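Local coordinates for putative 2OG-Fe(II) oxygenase family protein (PDB 3OOX) that probably acts as an iron(II)-dependent oxygenase that converts L-arginine and 2-oxoglutarate with dioxygen, forming ethene in one of its reactions, at residues A[30-41]-A[220-231]; A[138-149]-A[195-203]. One frame throughout, in Å; residues are numbered along the deposited sequence.

Contact 1: residues A[30-41]-A[220-231]; sequences FERYGFAVLSDY and INPPPGCLVINI. With EDO (1,2-ethanediol), chain F.
Ile231 N donates to Gly34 O at 2.9 Å, the first of five backbone hydrogen bonds across the antiparallel pair, made by the residue just ahead of strand 35-39. Ala36 spends both of its main-chain polar atoms on Ile229. Its N gives to Ile229 O at 2.8 Å, while its O takes Ile229 N in an almost linear bond (175° at the hydrogen). Leu38 repeats this exchange with Leu227, its N lying 2.8 Å from Leu227 O. Phe35 and Val37 belong to non-hydrogen-bonded pairs, so their polar atoms turn elsewhere: Phe35 O receives Ser29 OG, and Val37 bonds to Val10. Gly34, the first residue after helix 19-33, leaves the helical conformation with a positive phi, which glycine adopts readily; its N still bonds to Phe30 O.

Beyond Ser39 the strands part and water takes over. One molecule accepts from Asp40 N and donates to Gly225 O (2.8 Å), and a second also donates to that carbonyl. A bound 1,2-ethanediol, probably from the crystallisation liquor, accepts Gly225 N through O1 at 2.6 Å. Tyr41 lays its ring against the side-chain-free Gly225, with CE2 3.3 Å from Gly225 C, while its hydroxyl bonds to Gln45.

Side chains, mostly apolar, pack on both faces. Asn230 CB sits 3.4 Å from the Phe35 ring centroid in a CH-pi contact, and Ile220 CD1 covers the opposite face. With CG between backbone N and carbonyl carbon (chi1 63°), the Asn230 amide lies roughly alongside that ring; its ND2 bonds to Asp193. Phe30, Leu227 and Ile229 instead pack toward helix 127-152. Both strands lie in the larger jelly-roll sheet, between strands 10-11 and 197-201; strand 208-211 touches Phe35, Ile220 and Val228.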
loop_
_atom_site.group_PDB
_atom_site.type_symbol
_atom_site.label_atom_id
_atom_site.label_comp_id
_atom_site.label_asym_id
_atom_site.label_seq_id
_atom_site.Cartn_x
_atom_site.Cartn_y
_atom_site.Cartn_z
ATOM N N PHE A 30 -14.327 -4.994 1.531
ATOM C CA PHE A 30 -13.130 -5.802 1.364
ATOM C C PHE A 30 -13.473 -7.212 0.896
ATOM O O PHE A 30 -12.799 -7.761 0.031
ATOM C CB PHE A 30 -12.372 -5.892 2.678
ATOM C CG PHE A 30 -11.656 -4.617 3.086
ATOM C CD1 PHE A 30 -10.774 -3.972 2.228
ATOM C CD2 PHE A 30 -11.799 -4.111 4.357
ATOM C CE1 PHE A 30 -10.103 -2.828 2.629
ATOM C CE2 PHE A 30 -11.106 -3.008 4.775
ATOM C CZ PHE A 30 -10.282 -2.327 3.897
ATOM N N GLU A 31 -14.493 -7.810 1.493
ATOM C CA GLU A 31 -14.839 -9.182 1.150
ATOM C C GLU A 31 -15.322 -9.288 -0.311
ATOM O O GLU A 31 -15.032 -10.277 -0.994
ATOM C CB GLU A 31 -15.870 -9.774 2.115
ATOM C CG GLU A 31 -16.056 -11.267 1.873
ATOM C CD GLU A 31 -16.991 -11.962 2.854
ATOM O OE1 GLU A 31 -17.345 -11.379 3.898
ATOM O OE2 GLU A 31 -17.352 -13.133 2.577
ATOM N N ARG A 32 -16.043 -8.277 -0.784
ATOM C CA ARG A 32 -16.605 -8.282 -2.141
ATOM C C ARG A 32 -15.539 -7.994 -3.203
ATOM O O ARG A 32 -15.495 -8.661 -4.238
ATOM C CB ARG A 32 -17.742 -7.253 -2.232
ATOM C CG ARG A 32 -18.357 -7.028 -3.617
ATOM C CD ARG A 32 -19.009 -8.233 -4.204
ATOM N NE ARG A 32 -19.437 -7.907 -5.569
ATOM C CZ ARG A 32 -18.662 -8.004 -6.656
ATOM N NH1 ARG A 32 -17.390 -8.445 -6.577
ATOM N NH2 ARG A 32 -19.159 -7.641 -7.835
ATOM N N TYR A 33 -14.715 -6.983 -2.945
ATOM C CA TYR A 33 -13.854 -6.388 -3.978
ATOM C C TYR A 33 -12.351 -6.489 -3.676
ATOM O O TYR A 33 -11.543 -6.227 -4.568
ATOM C CB TYR A 33 -14.169 -4.908 -4.162
ATOM C CG TYR A 33 -15.553 -4.617 -4.711
ATOM C CD1 TYR A 33 -15.890 -5.003 -5.998
ATOM C CD2 TYR A 33 -16.510 -3.944 -3.944
ATOM C CE1 TYR A 33 -17.163 -4.751 -6.517
ATOM C CE2 TYR A 33 -17.785 -3.680 -4.463
ATOM C CZ TYR A 33 -18.088 -4.089 -5.737
ATOM O OH TYR A 33 -19.355 -3.830 -6.258
ATOM N N GLY A 34 -11.997 -6.827 -2.432
ATOM C CA GLY A 34 -10.627 -6.734 -1.948
ATOM C C GLY A 34 -10.169 -5.313 -1.656
ATOM O O GLY A 34 -9.015 -5.101 -1.307
ATOM N N PHE A 35 -11.092 -4.363 -1.744
ATOM C CA PHE A 35 -10.831 -2.917 -1.677
ATOM C C PHE A 35 -11.936 -2.245 -0.876
ATOM O O PHE A 35 -13.081 -2.687 -0.922
ATOM C CB PHE A 35 -10.820 -2.269 -3.071
ATOM C CG PHE A 35 -9.474 -2.302 -3.774
ATOM C CD1 PHE A 35 -9.048 -3.451 -4.428
ATOM C CD2 PHE A 35 -8.641 -1.199 -3.788
ATOM C CE1 PHE A 35 -7.839 -3.496 -5.053
ATOM C CE2 PHE A 35 -7.438 -1.232 -4.455
ATOM C CZ PHE A 35 -7.044 -2.395 -5.097
ATOM N N ALA A 36 -11.592 -1.131 -0.227
ATOM C CA ALA A 36 -12.567 -0.242 0.397
ATOM C C ALA A 36 -12.103 1.187 0.218
ATOM O O ALA A 36 -10.911 1.447 0.032
ATOM C CB ALA A 36 -12.725 -0.573 1.871
ATOM N N VAL A 37 -13.056 2.115 0.282
ATOM C CA VAL A 37 -12.766 3.530 0.188
ATOM C C VAL A 37 -13.212 4.161 1.488
ATOM O O VAL A 37 -14.379 3.991 1.881
ATOM C CB VAL A 37 -13.495 4.212 -0.997
ATOM C CG1 VAL A 37 -13.183 5.729 -1.028
ATOM C CG2 VAL A 37 -13.105 3.511 -2.334
ATOM N N LEU A 38 -12.290 4.872 2.124
ATOM C CA LEU A 38 -12.484 5.487 3.445
ATOM C C LEU A 38 -12.448 7.005 3.295
ATOM O O LEU A 38 -11.447 7.577 2.880
ATOM C CB LEU A 38 -11.391 5.024 4.408
ATOM C CG LEU A 38 -11.474 5.558 5.833
ATOM C CD1 LEU A 38 -12.622 4.876 6.495
ATOM C CD2 LEU A 38 -10.198 5.235 6.588
ATOM N N SER A 39 -13.567 7.661 3.619
ATOM C CA SER A 39 -13.673 9.121 3.541
ATOM C C SER A 39 -13.561 9.737 4.943
ATOM O O SER A 39 -13.561 9.011 5.946
ATOM C CB SER A 39 -14.998 9.481 2.900
ATOM O OG SER A 39 -16.072 8.986 3.674
ATOM N N ASP A 40 -13.393 11.055 4.993
ATOM C CA ASP A 40 -13.414 11.823 6.245
ATOM C C ASP A 40 -12.340 11.348 7.239
ATOM O O ASP A 40 -12.615 11.205 8.433
ATOM C CB ASP A 40 -14.797 11.766 6.906
ATOM C CG ASP A 40 -15.903 12.278 6.026
ATOM O OD1 ASP A 40 -15.671 13.239 5.249
ATOM O OD2 ASP A 40 -17.021 11.719 6.124
ATOM N N TYR A 41 -11.120 11.134 6.756
ATOM C CA TYR A 41 -10.022 10.706 7.652
ATOM C C TYR A 41 -9.643 11.870 8.546
ATOM O O TYR A 41 -9.956 13.033 8.247
ATOM C CB TYR A 41 -8.808 10.147 6.898
ATOM C CG TYR A 41 -8.203 11.000 5.777
ATOM C CD1 TYR A 41 -7.680 12.269 6.023
ATOM C CD2 TYR A 41 -8.125 10.503 4.475
ATOM C CE1 TYR A 41 -7.096 13.025 4.996
ATOM C CE2 TYR A 41 -7.544 11.247 3.449
ATOM C CZ TYR A 41 -7.028 12.504 3.713
ATOM O OH TYR A 41 -6.450 13.240 2.687
ATOM N N ILE A 220 -12.014 2.724 -9.523
ATOM C CA ILE A 220 -12.026 3.193 -8.144
ATOM C C ILE A 220 -11.567 4.632 -8.228
ATOM O O ILE A 220 -10.385 4.933 -8.381
ATOM C CB ILE A 220 -11.139 2.357 -7.194
ATOM C CG1 ILE A 220 -11.561 0.884 -7.236
ATOM C CG2 ILE A 220 -11.260 2.896 -5.768
ATOM C CD1 ILE A 220 -10.707 -0.004 -6.375
ATOM N N ASN A 221 -12.558 5.526 -8.156
ATOM C CA ASN A 221 -12.362 6.949 -8.396
ATOM C C ASN A 221 -12.967 7.742 -7.252
ATOM O O ASN A 221 -14.102 8.255 -7.364
ATOM C CB ASN A 221 -12.990 7.397 -9.713
ATOM C CG ASN A 221 -12.571 8.802 -10.081
ATOM O OD1 ASN A 221 -11.549 9.296 -9.593
ATOM N ND2 ASN A 221 -13.348 9.460 -10.954
ATOM N N PRO A 222 -12.245 7.837 -6.137
ATOM C CA PRO A 222 -12.899 8.439 -4.969
ATOM C C PRO A 222 -12.904 9.959 -5.035
ATOM O O PRO A 222 -12.163 10.553 -5.808
ATOM C CB PRO A 222 -11.999 7.997 -3.818
ATOM C CG PRO A 222 -10.638 7.946 -4.442
ATOM C CD PRO A 222 -10.863 7.409 -5.824
ATOM N N PRO A 223 -13.726 10.597 -4.191
ATOM C CA PRO A 223 -13.554 12.032 -4.024
ATOM C C PRO A 223 -12.238 12.327 -3.333
ATOM O O PRO A 223 -11.617 11.418 -2.782
ATOM C CB PRO A 223 -14.720 12.444 -3.102
ATOM C CG PRO A 223 -15.338 11.219 -2.610
ATOM C CD PRO A 223 -14.720 10.021 -3.277
ATOM N N PRO A 224 -11.799 13.583 -3.338
ATOM C CA PRO A 224 -10.628 14.012 -2.590
ATOM C C PRO A 224 -10.757 13.725 -1.088
ATOM O O PRO A 224 -11.878 13.526 -0.607
ATOM C CB PRO A 224 -10.555 15.519 -2.875
ATOM C CG PRO A 224 -11.339 15.721 -4.064
ATOM C CD PRO A 224 -12.414 14.711 -4.069
ATOM N N GLY A 225 -9.622 13.705 -0.397
ATOM C CA GLY A 225 -9.571 13.476 1.052
ATOM C C GLY A 225 -10.016 12.094 1.467
ATOM O O GLY A 225 -10.636 11.919 2.529
ATOM N N CYS A 226 -9.708 11.092 0.630
ATOM C CA CYS A 226 -10.004 9.709 0.985
ATOM C C CYS A 226 -8.741 8.840 0.957
ATOM O O CYS A 226 -7.702 9.227 0.438
ATOM C CB CYS A 226 -11.037 9.063 0.034
ATOM S SG CYS A 226 -12.706 9.762 -0.001
ATOM N N LEU A 227 -8.865 7.664 1.567
ATOM C CA LEU A 227 -7.895 6.593 1.451
ATOM C C LEU A 227 -8.556 5.428 0.732
ATOM O O LEU A 227 -9.653 5.005 1.088
ATOM C CB LEU A 227 -7.430 6.116 2.839
ATOM C CG LEU A 227 -6.419 7.010 3.550
ATOM C CD1 LEU A 227 -6.456 6.760 5.059
ATOM C CD2 LEU A 227 -4.998 6.780 3.020
ATOM N N VAL A 228 -7.879 4.918 -0.295
ATOM C CA VAL A 228 -8.306 3.682 -0.936
ATOM C C VAL A 228 -7.449 2.578 -0.295
ATOM O O VAL A 228 -6.235 2.677 -0.240
ATOM C CB VAL A 228 -8.062 3.687 -2.447
ATOM C CG1 VAL A 228 -8.425 2.309 -3.036
ATOM C CG2 VAL A 228 -8.878 4.806 -3.124
ATOM N N ILE A 229 -8.100 1.559 0.232
ATOM C CA ILE A 229 -7.404 0.525 0.982
ATOM C C ILE A 229 -7.652 -0.826 0.342
ATOM O O ILE A 229 -8.776 -1.117 -0.048
ATOM C CB ILE A 229 -7.876 0.484 2.430
ATOM C CG1 ILE A 229 -7.741 1.885 3.051
ATOM C CG2 ILE A 229 -7.046 -0.569 3.236
ATOM C CD1 ILE A 229 -8.698 2.171 4.168
ATOM N N ASN A 230 -6.610 -1.639 0.225
ATOM C CA ASN A 230 -6.768 -3.023 -0.312
ATOM C C ASN A 230 -6.110 -4.075 0.552
ATOM O O ASN A 230 -5.083 -3.830 1.217
ATOM C CB ASN A 230 -6.295 -3.165 -1.773
ATOM C CG ASN A 230 -4.824 -2.901 -1.961
ATOM O OD1 ASN A 230 -4.383 -1.753 -1.852
ATOM N ND2 ASN A 230 -4.036 -3.962 -2.246
ATOM N N ILE A 231 -6.718 -5.257 0.516
ATOM C CA ILE A 231 -6.215 -6.457 1.161
ATOM C C ILE A 231 -4.992 -6.962 0.381
ATOM O O ILE A 231 -5.026 -6.982 -0.856
ATOM C CB ILE A 231 -7.290 -7.574 1.119
ATOM C CG1 ILE A 231 -8.604 -7.071 1.755
ATOM C CG2 ILE A 231 -6.753 -8.906 1.753
ATOM C CD1 ILE A 231 -8.507 -6.724 3.235
HETATM C C1 EDO F . -6.147 14.766 -1.572
HETATM O O1 EDO F . -7.321 13.926 -1.615
HETATM C C2 EDO F . -6.229 15.861 -0.510
HETATM O O2 EDO F . -7.497 16.544 -0.531
HETATM O O HOH W 1 -6.853 -6.461 -2.698
HETATM O O HOH W 2 -13.286 12.810 2.692
HETATM O O HOH W 3 -6.223 11.563 -0.335
HETATM O O HOH W 4 -10.568 13.590 4.842
#

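Contact 2: residues A[138-149]-A[195-203]; sequences LDGMGGKVLEAI and NTITLLLGA. With EDO (1,2-ethanediol), chain E.
Leu199 sets both its methyls against the backbone of Gly142 in helix 138-149. The CD2 methyl lies 3.8 Å from Gly142 N and CD1 is 4.0 Å from Gly142 CA, an approach to the helix backbone that the missing side chain of glycine permits. Ile197 shares Gly142 and reaches on to Val145, Leu146 and Ile149. Its CG1 stands between backbone N and carbonyl carbon (chi1 54°), and the chain then runs out to set CD1 3.7 Å from Gly142 O. There CD1 also meets Leu146 CG, the two side chains reaching tip to tip at 4.0 Å, and lies beside Val145 CG1. Meanwhile the other branch, CG2, slides past Ile149 CD1 in the opposite direction. Branched aliphatic residues suit this seam, because one side chain can touch two successive turns of the helix.

This is a helix laid across the larger sheet of a double-stranded beta-helix (jelly-roll) core, the fold of the 2-oxoglutarate oxygenases. The helix and strand axes pass 9.2 Å apart at 123°, and no hydrogen bond joins the two segments. Strand 197-201 enters through a classic beta bulge, Thr196 and Ile197 both facing Leu269; Asn195 ND2 bonds to Thr198 OG1, which also pairs with Asp193.

Leu138 CD2 and Leu201 CD1 make a longer, single-pair contact at 4.2 Å, and Leu146 CD2 crosses Thr196 CG2 at about a right angle. The loose side is that of the partly exposed residues turned from the strand, where charge replaces hydrocarbon: Asp139 pairs with Arg103, and Glu147 with Arg157 and Tyr15. Lys144, extended beyond CG, carries NZ to both oxygens of a 1,2-ethanediol, each 3.0 Å away, and the same diol is held by Asp42.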
loop_
_atom_site.group_PDB
_atom_site.type_symbol
_atom_site.label_atom_id
_atom_site.label_comp_id
_atom_site.label_asym_id
_atom_site.label_seq_id
_atom_site.Cartn_x
_atom_site.Cartn_y
_atom_site.Cartn_z
ATOM N N LEU A 138 0.036 6.935 8.425
ATOM C CA LEU A 138 -0.649 5.908 7.637
ATOM C C LEU A 138 -0.601 4.551 8.346
ATOM O O LEU A 138 -1.547 3.772 8.252
ATOM C CB LEU A 138 -0.063 5.852 6.235
ATOM C CG LEU A 138 -0.432 7.059 5.371
ATOM C CD1 LEU A 138 0.397 7.077 4.081
ATOM C CD2 LEU A 138 -1.913 7.105 5.048
ATOM N N ASP A 139 0.505 4.265 9.034
ATOM C CA ASP A 139 0.619 3.022 9.822
ATOM C C ASP A 139 -0.460 3.026 10.910
ATOM O O ASP A 139 -1.108 1.998 11.164
ATOM C CB ASP A 139 2.017 2.869 10.457
ATOM C CG ASP A 139 2.298 1.465 10.915
ATOM O OD1 ASP A 139 1.944 0.507 10.196
ATOM O OD2 ASP A 139 2.908 1.306 12.004
ATOM N N GLY A 140 -0.645 4.190 11.530
ATOM C CA GLY A 140 -1.716 4.313 12.559
ATOM C C GLY A 140 -3.130 4.127 12.039
ATOM O O GLY A 140 -3.960 3.440 12.647
HETATM N N MSE A 141 -3.413 4.749 10.905
HETATM C CA MSE A 141 -4.723 4.605 10.285
HETATM C C MSE A 141 -4.945 3.158 9.860
HETATM O O MSE A 141 -6.023 2.589 10.007
HETATM C CB MSE A 141 -4.919 5.588 9.127
HETATM C CG MSE A 141 -6.217 5.369 8.441
HETATM SE SE MSE A 141 -7.761 5.557 9.616
HETATM C CE MSE A 141 -7.864 7.503 9.505
ATOM N N GLY A 142 -3.883 2.523 9.346
ATOM C CA GLY A 142 -3.945 1.103 9.014
ATOM C C GLY A 142 -4.336 0.228 10.197
ATOM O O GLY A 142 -5.133 -0.698 10.063
ATOM N N GLY A 143 -3.807 0.575 11.360
ATOM C CA GLY A 143 -4.201 -0.115 12.599
ATOM C C GLY A 143 -5.692 0.008 12.880
ATOM O O GLY A 143 -6.318 -0.954 13.301
ATOM N N LYS A 144 -6.258 1.202 12.685
ATOM C CA LYS A 144 -7.677 1.439 12.916
ATOM C C LYS A 144 -8.547 0.673 11.914
ATOM O O LYS A 144 -9.581 0.111 12.256
ATOM C CB LYS A 144 -7.956 2.949 12.925
ATOM C CG LYS A 144 -7.248 3.667 14.081
ATOM C CD LYS A 144 -7.322 5.190 14.091
ATOM C CE LYS A 144 -6.200 5.759 14.989
ATOM N NZ LYS A 144 -6.202 7.234 14.956
ATOM N N VAL A 145 -8.113 0.632 10.656
ATOM C CA VAL A 145 -8.775 -0.167 9.634
ATOM C C VAL A 145 -8.723 -1.657 9.989
ATOM O O VAL A 145 -9.700 -2.394 9.822
ATOM C CB VAL A 145 -8.124 0.117 8.243
ATOM C CG1 VAL A 145 -8.630 -0.859 7.203
ATOM C CG2 VAL A 145 -8.398 1.589 7.840
ATOM N N LEU A 146 -7.595 -2.104 10.520
ATOM C CA LEU A 146 -7.456 -3.488 10.919
ATOM C C LEU A 146 -8.370 -3.821 12.098
ATOM O O LEU A 146 -8.853 -4.949 12.206
ATOM C CB LEU A 146 -5.993 -3.850 11.217
ATOM C CG LEU A 146 -5.179 -4.043 9.935
ATOM C CD1 LEU A 146 -3.680 -3.952 10.297
ATOM C CD2 LEU A 146 -5.510 -5.356 9.220
ATOM N N GLU A 147 -8.592 -2.853 12.980
ATOM C CA GLU A 147 -9.618 -3.075 14.031
ATOM C C GLU A 147 -10.991 -3.407 13.445
ATOM O O GLU A 147 -11.686 -4.279 13.948
ATOM C CB GLU A 147 -9.741 -1.869 14.936
ATOM C CG GLU A 147 -8.564 -1.569 15.837
ATOM C CD GLU A 147 -8.793 -0.276 16.608
ATOM O OE1 GLU A 147 -9.571 -0.294 17.595
ATOM O OE2 GLU A 147 -8.227 0.763 16.231
ATOM N N ALA A 148 -11.384 -2.656 12.418
ATOM C CA ALA A 148 -12.636 -2.880 11.744
ATOM C C ALA A 148 -12.635 -4.256 11.079
ATOM O O ALA A 148 -13.608 -5.015 11.179
ATOM C CB ALA A 148 -12.893 -1.790 10.763
ATOM N N ILE A 149 -11.541 -4.592 10.404
ATOM C CA ILE A 149 -11.407 -5.915 9.780
ATOM C C ILE A 149 -11.529 -7.051 10.818
ATOM O O ILE A 149 -12.237 -8.040 10.594
ATOM C CB ILE A 149 -10.097 -6.016 8.957
ATOM C CG1 ILE A 149 -10.191 -5.082 7.732
ATOM C CG2 ILE A 149 -9.846 -7.445 8.548
ATOM C CD1 ILE A 149 -8.853 -4.933 7.011
ATOM N N ASN A 195 1.407 -7.867 0.843
ATOM C CA ASN A 195 1.500 -7.469 2.239
ATOM C C ASN A 195 0.170 -7.660 2.964
ATOM O O ASN A 195 -0.629 -8.511 2.584
ATOM C CB ASN A 195 2.073 -6.039 2.319
ATOM C CG ASN A 195 1.323 -5.041 1.436
ATOM O OD1 ASN A 195 1.431 -5.111 0.195
ATOM N ND2 ASN A 195 0.586 -4.089 2.059
ATOM N N THR A 196 -0.076 -6.913 4.024
ATOM C CA THR A 196 -1.284 -7.096 4.836
ATOM C C THR A 196 -2.445 -6.245 4.316
ATOM O O THR A 196 -3.444 -6.780 3.826
ATOM C CB THR A 196 -0.964 -6.827 6.310
ATOM O OG1 THR A 196 0.086 -7.731 6.716
ATOM C CG2 THR A 196 -2.233 -6.941 7.226
ATOM N N ILE A 197 -2.300 -4.931 4.409
ATOM C CA ILE A 197 -3.158 -4.002 3.681
ATOM C C ILE A 197 -2.310 -2.868 3.125
ATOM O O ILE A 197 -1.251 -2.556 3.665
ATOM C CB ILE A 197 -4.297 -3.389 4.530
ATOM C CG1 ILE A 197 -3.753 -2.723 5.805
ATOM C CG2 ILE A 197 -5.329 -4.486 4.890
ATOM C CD1 ILE A 197 -4.845 -1.918 6.596
ATOM N N THR A 198 -2.790 -2.233 2.047
ATOM C CA THR A 198 -2.128 -1.068 1.458
ATOM C C THR A 198 -3.104 0.121 1.503
ATOM O O THR A 198 -4.332 -0.010 1.229
ATOM C CB THR A 198 -1.712 -1.380 0.005
ATOM O OG1 THR A 198 -0.837 -2.503 0.057
ATOM C CG2 THR A 198 -1.001 -0.207 -0.671
ATOM N N LEU A 199 -2.583 1.294 1.910
ATOM C CA LEU A 199 -3.353 2.503 2.081
ATOM C C LEU A 199 -2.887 3.581 1.105
ATOM O O LEU A 199 -1.715 3.961 1.129
ATOM C CB LEU A 199 -3.242 3.010 3.524
ATOM C CG LEU A 199 -3.821 2.080 4.577
ATOM C CD1 LEU A 199 -2.708 1.270 5.229
ATOM C CD2 LEU A 199 -4.657 2.852 5.622
ATOM N N LEU A 200 -3.801 4.069 0.263
ATOM C CA LEU A 200 -3.464 5.010 -0.812
ATOM C C LEU A 200 -4.246 6.301 -0.724
ATOM O O LEU A 200 -5.459 6.331 -0.944
ATOM C CB LEU A 200 -3.764 4.367 -2.167
ATOM C CG LEU A 200 -3.428 5.173 -3.409
ATOM C CD1 LEU A 200 -1.941 5.394 -3.584
ATOM C CD2 LEU A 200 -4.048 4.477 -4.620
ATOM N N LEU A 201 -3.511 7.361 -0.425
ATOM C CA LEU A 201 -4.039 8.711 -0.566
ATOM C C LEU A 201 -4.089 9.175 -2.034
ATOM O O LEU A 201 -3.376 8.640 -2.887
ATOM C CB LEU A 201 -3.170 9.707 0.187
ATOM C CG LEU A 201 -3.125 9.522 1.695
ATOM C CD1 LEU A 201 -1.826 10.216 2.251
ATOM C CD2 LEU A 201 -4.414 10.018 2.366
ATOM N N GLY A 202 -4.900 10.188 -2.309
ATOM C CA GLY A 202 -4.807 10.947 -3.568
ATOM C C GLY A 202 -5.220 10.233 -4.831
ATOM O O GLY A 202 -4.793 10.628 -5.922
ATOM N N ALA A 203 -6.071 9.221 -4.722
ATOM C CA ALA A 203 -6.496 8.456 -5.894
ATOM C C ALA A 203 -7.588 9.124 -6.747
ATOM O O ALA A 203 -7.979 8.589 -7.789
ATOM C CB ALA A 203 -6.950 7.052 -5.468
HETATM C C1 EDO E . -9.177 7.497 16.966
HETATM O O1 EDO E . -7.859 7.764 17.459
HETATM C C2 EDO E . -9.629 8.637 16.064
HETATM O O2 EDO E . -8.784 8.686 14.895
#

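From the N terminus, the chain runs through helix 19-33 into strand 35-39, the first side of contact 1, whose partner segment, 220-231, begins 179 residues after the first one ends and closes a long loop. Within that loop lies helix 127-152, and after it strand 197-201 returns to pack on the helix in contact 2, a shorter closure wholly inside the longer one; the two do not cross. After two strands of the smaller sheet the chain reaches strand 227-231, beside strand 197-201, where Thr198 N probably bonds to Asn230 O. Contact 1 joins the N-terminal region to the oxygenase core by sheet pairing, while contact 2 lays the long helix across that same sheet.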